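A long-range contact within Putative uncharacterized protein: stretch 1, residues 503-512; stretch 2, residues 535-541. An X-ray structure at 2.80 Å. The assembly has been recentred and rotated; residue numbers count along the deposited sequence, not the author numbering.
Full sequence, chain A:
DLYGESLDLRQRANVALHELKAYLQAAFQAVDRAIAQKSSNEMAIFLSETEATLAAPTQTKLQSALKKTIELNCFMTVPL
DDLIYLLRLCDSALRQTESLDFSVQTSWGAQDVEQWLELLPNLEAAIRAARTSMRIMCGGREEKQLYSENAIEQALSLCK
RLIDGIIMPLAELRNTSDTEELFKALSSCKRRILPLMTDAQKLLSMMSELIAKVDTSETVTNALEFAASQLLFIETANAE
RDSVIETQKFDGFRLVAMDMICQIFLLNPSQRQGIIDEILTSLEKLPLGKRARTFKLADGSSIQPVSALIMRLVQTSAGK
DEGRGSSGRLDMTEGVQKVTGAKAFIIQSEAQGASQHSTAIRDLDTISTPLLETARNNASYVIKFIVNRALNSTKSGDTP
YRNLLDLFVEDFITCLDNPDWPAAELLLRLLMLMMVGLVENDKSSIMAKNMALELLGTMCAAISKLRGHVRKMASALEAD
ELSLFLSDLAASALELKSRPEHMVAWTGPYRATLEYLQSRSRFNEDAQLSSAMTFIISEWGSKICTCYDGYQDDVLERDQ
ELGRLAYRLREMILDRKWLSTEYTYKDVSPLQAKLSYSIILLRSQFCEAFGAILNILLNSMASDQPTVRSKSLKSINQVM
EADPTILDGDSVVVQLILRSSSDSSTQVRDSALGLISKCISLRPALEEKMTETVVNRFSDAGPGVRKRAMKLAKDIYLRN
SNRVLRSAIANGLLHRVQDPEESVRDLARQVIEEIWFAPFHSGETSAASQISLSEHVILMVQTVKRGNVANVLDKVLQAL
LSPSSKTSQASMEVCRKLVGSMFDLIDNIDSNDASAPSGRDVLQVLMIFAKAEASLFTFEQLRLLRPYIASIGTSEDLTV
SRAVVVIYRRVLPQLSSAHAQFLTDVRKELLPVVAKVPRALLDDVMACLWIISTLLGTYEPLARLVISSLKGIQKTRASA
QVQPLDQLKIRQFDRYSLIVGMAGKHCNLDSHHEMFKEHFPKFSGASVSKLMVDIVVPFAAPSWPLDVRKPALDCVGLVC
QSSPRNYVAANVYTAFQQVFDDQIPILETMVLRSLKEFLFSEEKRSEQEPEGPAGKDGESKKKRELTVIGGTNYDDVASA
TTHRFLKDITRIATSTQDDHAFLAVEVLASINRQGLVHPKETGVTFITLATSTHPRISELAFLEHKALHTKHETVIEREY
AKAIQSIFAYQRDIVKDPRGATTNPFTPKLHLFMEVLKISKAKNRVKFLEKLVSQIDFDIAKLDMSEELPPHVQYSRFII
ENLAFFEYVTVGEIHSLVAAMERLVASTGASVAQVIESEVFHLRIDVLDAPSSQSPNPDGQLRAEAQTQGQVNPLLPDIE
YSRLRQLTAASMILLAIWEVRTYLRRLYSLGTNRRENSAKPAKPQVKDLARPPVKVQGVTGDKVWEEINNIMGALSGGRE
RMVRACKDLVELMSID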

# COMPACT_ATOMS: atom_id res chain seq x y z
N MET A 503 -23.51 -12.19 28.31
CA MET A 503 -22.09 -12.21 28.66
C MET A 503 -21.89 -12.32 30.16
O MET A 503 -21.05 -13.09 30.63
CB MET A 503 -21.40 -10.95 28.13
CG MET A 503 -21.42 -10.82 26.62
SD MET A 503 -20.26 -11.93 25.80
CE MET A 503 -18.70 -11.27 26.35
N VAL A 504 -22.66 -11.54 30.93
CA VAL A 504 -22.51 -11.50 32.38
C VAL A 504 -23.40 -12.56 33.02
O VAL A 504 -23.62 -12.56 34.24
CB VAL A 504 -22.84 -10.10 32.93
CG1 VAL A 504 -21.93 -9.06 32.30
CG2 VAL A 504 -24.31 -9.75 32.69
N ALA A 505 -23.92 -13.48 32.20
CA ALA A 505 -24.81 -14.51 32.71
C ALA A 505 -24.12 -15.36 33.77
O ALA A 505 -22.90 -15.54 33.75
CB ALA A 505 -25.29 -15.40 31.56
N TRP A 506 -24.92 -15.87 34.70
CA TRP A 506 -24.38 -16.65 35.81
C TRP A 506 -23.66 -17.90 35.33
O TRP A 506 -22.68 -18.33 35.94
CB TRP A 506 -25.51 -17.02 36.77
CG TRP A 506 -25.05 -17.77 37.98
CD1 TRP A 506 -25.47 -19.00 38.39
CD2 TRP A 506 -24.08 -17.34 38.94
NE1 TRP A 506 -24.82 -19.36 39.54
CE2 TRP A 506 -23.96 -18.36 39.90
CE3 TRP A 506 -23.30 -16.19 39.07
CZ2 TRP A 506 -23.10 -18.26 40.99
CZ3 TRP A 506 -22.44 -16.09 40.15
CH2 TRP A 506 -22.35 -17.12 41.09
N THR A 507 -24.13 -18.51 34.24
CA THR A 507 -23.52 -19.70 33.68
C THR A 507 -22.80 -19.41 32.36
O THR A 507 -22.62 -20.32 31.55
CB THR A 507 -24.56 -20.80 33.47
OG1 THR A 507 -25.52 -20.37 32.49
CG2 THR A 507 -25.28 -21.11 34.77
N GLY A 508 -22.40 -18.16 32.15
CA GLY A 508 -21.82 -17.75 30.89
C GLY A 508 -20.30 -17.79 30.89
O GLY A 508 -19.68 -18.55 31.64
N PRO A 509 -19.68 -16.97 30.03
CA PRO A 509 -18.22 -17.06 29.87
C PRO A 509 -17.43 -16.69 31.11
O PRO A 509 -16.43 -17.34 31.42
CB PRO A 509 -17.94 -16.11 28.70
CG PRO A 509 -19.09 -15.17 28.68
CD PRO A 509 -20.27 -15.96 29.13
N TYR A 510 -17.84 -15.64 31.83
CA TYR A 510 -17.13 -15.27 33.06
C TYR A 510 -17.10 -16.44 34.04
O TYR A 510 -16.05 -16.79 34.58
CB TYR A 510 -17.79 -14.05 33.70
CG TYR A 510 -17.43 -12.74 33.04
CD1 TYR A 510 -16.28 -12.06 33.39
CD2 TYR A 510 -18.24 -12.19 32.06
CE1 TYR A 510 -15.94 -10.87 32.79
CE2 TYR A 510 -17.92 -11.00 31.45
CZ TYR A 510 -16.77 -10.34 31.82
OH TYR A 510 -16.44 -9.15 31.22
N ARG A 511 -18.26 -17.06 34.26
CA ARG A 511 -18.34 -18.23 35.14
C ARG A 511 -17.36 -19.31 34.70
O ARG A 511 -16.61 -19.85 35.52
CB ARG A 511 -19.76 -18.78 35.14
CG ARG A 511 -19.99 -19.91 36.14
CD ARG A 511 -20.22 -19.39 37.55
NE ARG A 511 -21.39 -20.04 38.15
CZ ARG A 511 -21.34 -21.14 38.89
NH1 ARG A 511 -20.18 -21.73 39.15
NH2 ARG A 511 -22.46 -21.65 39.37
N ALA A 512 -17.36 -19.65 33.41
CA ALA A 512 -16.51 -20.73 32.92
C ALA A 512 -15.03 -20.40 33.12
O ALA A 512 -14.25 -21.23 33.59
CB ALA A 512 -16.80 -21.01 31.45
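Stretch 2 (535-541) FIISEWG

Stretch 2 is helical throughout, a segment of a longer helix that extends beyond it at both ends. Its backbone bonds follow the i to i+4 pattern: Glu 539 N to Phe 535 O at 3.0 Å, Trp 540 N to Ile 536 O at 2.9 Å, and Gly 541 N to Ile 537 O at 3.0 Å. The side chain of Ser 538 also turns back on the helix, with OG donating to Phe 535 O at 2.5 Å.

Stretch 1 is a bend between two helices. Val 504 is the first residue to leave helical phi/psi after the earlier helix. A type I turn runs from Ala 505 to Gly 508, closed by Gly 508 N to Ala 505 O at 3.1 Å. Gly 508 is the N-cap residue of the next helix, which starts at Pro 509. End to end, the stretches run in broadly opposing directions, but obliquely. Trp 540 touches residues from Val 504 to Arg 511, while Ile 536 reaches Tyr 510. The closest pair of CA atoms is Val 504 CA and Trp 540 CA, 6.4 Å apart. The two stretches together bury 380 Å², and Trp 540 contributes the largest share.

One hydrogen bond joins the stretches. Trp 540 NE1 donates to Val 504 O at 3.1 Å, with an N-H...O angle of 161°. The acceptor lies at the edge of the indole, near its plane, where the N-H points. The bond therefore leaves the ring faces free for other contacts.

The aromatic contacts centre on Trp 540, with chi1 in t. The Tyr 510 ring makes an offset stack with the Trp 540 five-membered ring, the two centroids 4.5 Å apart and the planes at 10°. Two CH-pi contacts reinforce this stack. Tyr 510 CB sits over a face of the Trp 540 five-membered ring, 3.6 Å from its centroid, and Trp 540 CA sits over a face of the Tyr 510 ring, 4.1 Å from its centroid. Trp 506 is a looser partner. Its CA-to-CB bond points away from stretch 2, but its ring comes back to bring CE3 within 3.6 Å of Trp 540 CH2. The two six-membered rings are nearly parallel, at 24°, but slid apart so that they barely overlap.

Apolar and backbone packing completes the contact. Val 504 CB is 4.0 Å from Trp 540 CD1. Ala 505 O approaches Trp 540 CZ2 at 3.5 Å. Arg 511 N lies over a face of the indole, 4.0 Å from Trp 540 CH2. One turn before Trp 540, Ile 536 CG2 meets the edge of the Tyr 510 ring, 4.2 Å from Tyr 510 CD1.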

# COMPACT_ATOMS: atom_id res chain seq x y z
N PHE A 535 -9.17 -10.19 39.81
CA PHE A 535 -9.27 -9.22 38.73
C PHE A 535 -10.47 -9.52 37.83
O PHE A 535 -11.31 -8.65 37.59
CB PHE A 535 -7.97 -9.23 37.93
CG PHE A 535 -7.83 -8.10 36.94
CD1 PHE A 535 -8.36 -8.21 35.67
CD2 PHE A 535 -7.14 -6.95 37.28
CE1 PHE A 535 -8.21 -7.18 34.76
CE2 PHE A 535 -7.00 -5.92 36.38
CZ PHE A 535 -7.54 -6.04 35.11
N ILE A 536 -10.56 -10.76 37.34
CA ILE A 536 -11.66 -11.12 36.46
C ILE A 536 -13.00 -10.97 37.18
O ILE A 536 -13.99 -10.54 36.58
CB ILE A 536 -11.46 -12.54 35.92
CG1 ILE A 536 -10.42 -12.52 34.80
CG2 ILE A 536 -12.77 -13.13 35.40
CD1 ILE A 536 -9.93 -13.88 34.37
N ILE A 537 -13.05 -11.31 38.47
CA ILE A 537 -14.29 -11.16 39.23
C ILE A 537 -14.73 -9.70 39.22
O ILE A 537 -15.92 -9.40 39.03
CB ILE A 537 -14.10 -11.70 40.66
CG1 ILE A 537 -13.90 -13.21 40.63
CG2 ILE A 537 -15.31 -11.36 41.53
CD1 ILE A 537 -13.39 -13.79 41.94
N SER A 538 -13.80 -8.78 39.45
CA SER A 538 -14.16 -7.36 39.43
C SER A 538 -14.61 -6.93 38.04
O SER A 538 -15.57 -6.16 37.91
CB SER A 538 -12.99 -6.51 39.92
OG SER A 538 -11.81 -6.79 39.19
N GLU A 539 -13.94 -7.41 36.99
CA GLU A 539 -14.40 -7.12 35.64
C GLU A 539 -15.84 -7.59 35.44
O GLU A 539 -16.65 -6.89 34.83
CB GLU A 539 -13.48 -7.78 34.61
CG GLU A 539 -12.16 -7.07 34.41
CD GLU A 539 -11.37 -7.65 33.25
OE1 GLU A 539 -11.68 -8.78 32.82
OE2 GLU A 539 -10.43 -6.98 32.78
N TRP A 540 -16.16 -8.78 35.94
CA TRP A 540 -17.51 -9.32 35.82
C TRP A 540 -18.51 -8.41 36.52
O TRP A 540 -19.54 -8.03 35.94
CB TRP A 540 -17.55 -10.73 36.42
CG TRP A 540 -18.80 -11.50 36.16
CD1 TRP A 540 -19.88 -11.10 35.42
CD2 TRP A 540 -19.11 -12.81 36.64
NE1 TRP A 540 -20.84 -12.09 35.41
CE2 TRP A 540 -20.39 -13.15 36.16
CE3 TRP A 540 -18.43 -13.73 37.44
CZ2 TRP A 540 -21.00 -14.36 36.44
CZ3 TRP A 540 -19.04 -14.94 37.72
CH2 TRP A 540 -20.31 -15.25 37.22
N GLY A 541 -18.23 -8.04 37.77
CA GLY A 541 -19.13 -7.14 38.47
C GLY A 541 -19.35 -5.84 37.72
O GLY A 541 -20.49 -5.39 37.54